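Local coordinates for small TOPRIM domain protein (Geobacillus stearothermophilus, PDB 2FCJ) that is of unknown function but carries a Toprim domain, the fold found in topoisomerases, DnaG-type primases and related nucleases, so a role in nucleic acid metabolism is plausible, at residues V4-K16 against L23-T35. Residues are numbered along the deposited sequence; the frame is centred on the assembly and turned at random.
Sequences VEKVIIVEGRSDK and LNEPVVIVCTNGT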
# COMPACT_ATOMS: atom_id res chain seq x y z
N VAL A 4 -1.66 -7.70 14.86
CA VAL A 4 -1.73 -6.95 13.62
C VAL A 4 -1.32 -7.87 12.47
O VAL A 4 -0.28 -8.54 12.56
CB VAL A 4 -0.81 -5.71 13.67
CG1 VAL A 4 -0.78 -5.01 12.32
CG2 VAL A 4 -1.28 -4.77 14.75
N GLU A 5 -2.19 -7.98 11.46
CA GLU A 5 -1.96 -8.89 10.34
C GLU A 5 -1.81 -8.18 9.00
O GLU A 5 -1.22 -8.72 8.06
CB GLU A 5 -3.11 -9.89 10.21
CG GLU A 5 -3.42 -10.64 11.48
CD GLU A 5 -3.90 -12.04 11.21
OE1 GLU A 5 -4.80 -12.21 10.36
OE2 GLU A 5 -3.36 -12.97 11.83
N LYS A 6 -2.36 -6.98 8.91
CA LYS A 6 -2.40 -6.28 7.64
C LYS A 6 -1.16 -5.45 7.44
O LYS A 6 -0.71 -4.77 8.35
CB LYS A 6 -3.63 -5.39 7.58
CG LYS A 6 -4.91 -6.19 7.64
CD LYS A 6 -6.11 -5.28 7.53
CE LYS A 6 -7.38 -6.00 7.95
NZ LYS A 6 -8.56 -5.17 7.62
N VAL A 7 -0.72 -5.41 6.19
CA VAL A 7 0.46 -4.67 5.78
C VAL A 7 0.18 -3.98 4.44
O VAL A 7 -0.32 -4.63 3.51
CB VAL A 7 1.65 -5.62 5.57
CG1 VAL A 7 2.89 -4.83 5.15
CG2 VAL A 7 1.92 -6.42 6.85
N ILE A 8 0.43 -2.67 4.36
CA ILE A 8 0.39 -1.95 3.09
C ILE A 8 1.79 -1.49 2.75
O ILE A 8 2.47 -0.89 3.58
CB ILE A 8 -0.56 -0.73 3.16
CG1 ILE A 8 -1.99 -1.20 3.41
CG2 ILE A 8 -0.53 0.10 1.85
CD1 ILE A 8 -2.90 -0.08 3.83
N ILE A 9 2.21 -1.78 1.52
CA ILE A 9 3.50 -1.33 1.01
C ILE A 9 3.28 -0.24 -0.00
O ILE A 9 2.41 -0.34 -0.86
CB ILE A 9 4.26 -2.51 0.37
CG1 ILE A 9 4.42 -3.65 1.40
CG2 ILE A 9 5.61 -2.06 -0.17
CD1 ILE A 9 4.93 -4.95 0.82
N VAL A 10 4.01 0.86 0.17
CA VAL A 10 3.98 1.99 -0.76
C VAL A 10 5.39 2.38 -1.13
O VAL A 10 6.36 1.95 -0.49
CB VAL A 10 3.28 3.22 -0.13
CG1 VAL A 10 1.80 2.91 0.18
CG2 VAL A 10 4.00 3.68 1.13
N GLU A 11 5.51 3.22 -2.16
CA GLU A 11 6.82 3.59 -2.69
C GLU A 11 7.41 4.81 -1.99
O GLU A 11 8.63 4.92 -1.84
CB GLU A 11 6.74 3.82 -4.20
CG GLU A 11 8.11 4.12 -4.86
CD GLU A 11 8.06 4.08 -6.38
OE1 GLU A 11 6.96 4.24 -6.96
OE2 GLU A 11 9.13 3.92 -7.01
N GLY A 12 6.54 5.72 -1.55
CA GLY A 12 6.97 7.07 -1.18
C GLY A 12 6.62 7.45 0.24
O GLY A 12 5.60 7.02 0.79
N ARG A 13 7.46 8.29 0.85
CA ARG A 13 7.26 8.68 2.24
C ARG A 13 5.91 9.35 2.45
O ARG A 13 5.25 9.12 3.46
CB ARG A 13 8.37 9.64 2.67
CG ARG A 13 8.51 9.80 4.18
CD ARG A 13 9.05 11.18 4.53
NE ARG A 13 10.08 11.12 5.57
CZ ARG A 13 9.83 11.14 6.87
NH1 ARG A 13 8.58 11.20 7.31
NH2 ARG A 13 10.83 11.08 7.74
N SER A 14 5.56 10.27 1.56
CA SER A 14 4.30 10.98 1.70
C SER A 14 3.12 10.04 1.53
O SER A 14 2.08 10.21 2.17
CB SER A 14 4.21 12.16 0.73
OG SER A 14 4.48 11.76 -0.60
N ASP A 15 3.28 9.03 0.68
CA ASP A 15 2.24 8.01 0.51
C ASP A 15 1.99 7.36 1.86
O ASP A 15 0.85 7.10 2.21
CB ASP A 15 2.69 6.89 -0.44
CG ASP A 15 2.90 7.36 -1.86
OD1 ASP A 15 2.47 8.48 -2.22
OD2 ASP A 15 3.54 6.59 -2.62
N LYS A 16 3.07 6.99 2.54
CA LYS A 16 2.96 6.30 3.82
C LYS A 16 2.22 7.14 4.86
O LYS A 16 1.29 6.65 5.50
CB LYS A 16 4.36 5.95 4.33
CG LYS A 16 4.39 5.34 5.71
CD LYS A 16 5.65 4.51 5.85
CE LYS A 16 6.09 4.36 7.29
NZ LYS A 16 7.31 3.52 7.37
N LEU A 23 -6.27 5.61 8.10
CA LEU A 23 -6.57 4.31 8.69
C LEU A 23 -7.12 4.42 10.10
O LEU A 23 -6.73 5.30 10.87
CB LEU A 23 -5.33 3.42 8.68
CG LEU A 23 -4.96 2.86 7.32
CD1 LEU A 23 -3.58 2.23 7.33
CD2 LEU A 23 -6.01 1.89 6.88
N ASN A 24 -8.04 3.53 10.42
CA ASN A 24 -8.61 3.48 11.77
C ASN A 24 -8.33 2.16 12.48
O ASN A 24 -8.99 1.83 13.46
CB ASN A 24 -10.12 3.75 11.72
CG ASN A 24 -10.70 4.04 13.10
OD1 ASN A 24 -10.10 4.74 13.91
ND2 ASN A 24 -11.89 3.52 13.35
N GLU A 25 -7.39 1.39 11.95
CA GLU A 25 -6.88 0.21 12.63
C GLU A 25 -5.35 0.19 12.46
O GLU A 25 -4.82 0.84 11.55
CB GLU A 25 -7.50 -1.05 12.02
CG GLU A 25 -7.23 -1.23 10.51
CD GLU A 25 -7.75 -2.55 9.98
OE1 GLU A 25 -7.45 -3.59 10.61
OE2 GLU A 25 -8.43 -2.58 8.92
N PRO A 26 -4.63 -0.50 13.35
CA PRO A 26 -3.19 -0.60 13.19
C PRO A 26 -2.81 -1.44 11.96
O PRO A 26 -3.36 -2.51 11.74
CB PRO A 26 -2.73 -1.30 14.48
CG PRO A 26 -3.93 -2.01 14.96
CD PRO A 26 -5.10 -1.18 14.58
N VAL A 27 -1.98 -0.88 11.11
CA VAL A 27 -1.56 -1.56 9.89
C VAL A 27 -0.09 -1.24 9.77
O VAL A 27 0.31 -0.11 10.04
CB VAL A 27 -2.31 -0.99 8.66
CG1 VAL A 27 -1.69 -1.52 7.36
CG2 VAL A 27 -3.79 -1.31 8.73
N VAL A 28 0.72 -2.24 9.45
CA VAL A 28 2.11 -1.96 9.19
C VAL A 28 2.20 -1.35 7.80
O VAL A 28 1.73 -1.95 6.83
CB VAL A 28 2.98 -3.23 9.23
CG1 VAL A 28 4.45 -2.88 9.00
CG2 VAL A 28 2.80 -4.00 10.54
N ILE A 29 2.82 -0.18 7.70
CA ILE A 29 3.03 0.46 6.42
C ILE A 29 4.50 0.49 6.11
O ILE A 29 5.29 1.07 6.87
CB ILE A 29 2.47 1.89 6.38
CG1 ILE A 29 1.02 1.90 6.82
CG2 ILE A 29 2.59 2.45 4.96
CD1 ILE A 29 0.45 3.30 6.96
N VAL A 30 4.88 -0.21 5.05
CA VAL A 30 6.26 -0.29 4.64
C VAL A 30 6.45 0.63 3.45
O VAL A 30 5.67 0.61 2.48
CB VAL A 30 6.62 -1.73 4.22
CG1 VAL A 30 8.04 -1.80 3.67
CG2 VAL A 30 6.41 -2.70 5.39
N CYS A 31 7.45 1.49 3.53
CA CYS A 31 7.82 2.34 2.42
C CYS A 31 9.10 1.84 1.76
O CYS A 31 10.09 1.58 2.45
CB CYS A 31 7.97 3.77 2.92
SG CYS A 31 8.43 4.96 1.65
N THR A 32 9.09 1.63 0.46
CA THR A 32 10.29 1.13 -0.21
C THR A 32 11.31 2.25 -0.42
O THR A 32 12.47 1.99 -0.74
CB THR A 32 9.97 0.48 -1.56
OG1 THR A 32 9.42 1.46 -2.45
CG2 THR A 32 8.95 -0.65 -1.38
N ASN A 33 10.87 3.50 -0.28
CA ASN A 33 11.74 4.65 -0.45
C ASN A 33 12.31 4.69 -1.85
O ASN A 33 13.51 4.96 -2.03
CB ASN A 33 12.88 4.59 0.57
CG ASN A 33 12.41 4.93 1.97
OD1 ASN A 33 11.63 5.85 2.16
ND2 ASN A 33 12.88 4.17 2.95
N GLY A 34 11.45 4.49 -2.84
CA GLY A 34 11.88 4.38 -4.22
C GLY A 34 12.03 2.93 -4.62
O GLY A 34 11.20 2.09 -4.25
N THR A 35 13.10 2.61 -5.34
CA THR A 35 13.34 1.22 -5.73
C THR A 35 13.80 0.39 -4.54
O THR A 35 14.38 0.90 -3.59
CB THR A 35 14.40 1.13 -6.84
OG1 THR A 35 15.63 1.70 -6.37
CG2 THR A 35 13.93 1.87 -8.08
O HOH W 1 -9.30 -5.28 10.94
O HOH W 2 9.23 1.47 5.84
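The backbones of Ile-8 and Val-10 pair in parallel with Val-28 and Val-30 of the next strand, and the ladder runs on to Thr-32 just past its end. Ile-8 is gripped from both its polar atoms, its N giving to Val-28 O and its O taking Val-30 N, each at 2.9 Å; Val-10 repeats the pattern between Val-30 O and Thr-32 N. Val-7 and Ile-9 run alongside Val-28 and Val-30 with their branches in the same direction, while Ile-8 turns to the other face and lays CG1 and CD1 against Val-27 CG1.

On that face Lys-16 reaches back from the helix. With CG anti to the backbone N (chi1 175°) and the chain extended, its CG presses tightly on Ile-29 CG2, at 3.5 Å, and NZ bonds weakly to Ile-29 O. Past the strand ends, Glu-11 O accepts Gly-34 N at 3.0 Å, and Thr-32 OG1 donates in the carbonyl plane to Gly-34 O, 2.6 Å away, which pins the turn.

At the far end Lys-6 NZ makes a salt bridge to Glu-25 OE2, 2.9 Å away, on the syn side and 16° out of the carboxylate plane, the lysine chain lying roughly perpendicular to the glutamate's. Asp-107 N also donates to OE2, and Phe-106 adds a cation-pi contact to the lysine. A methionine in place of Lys-6 would probably leave the Glu-25 carboxylate without its charged mate, though Asp-107 N would still hold OE2.

Strand 52-56 hydrogen-bonds along the opposite edge of strand 6-10, and Val-19 of helix 13-22 covers Ile-8 and Ile-29. Strand 6-10, helix 13-22 and strand 28-31 thus form the beta-alpha-beta crossover that opens the Rossmann-like Toprim domain.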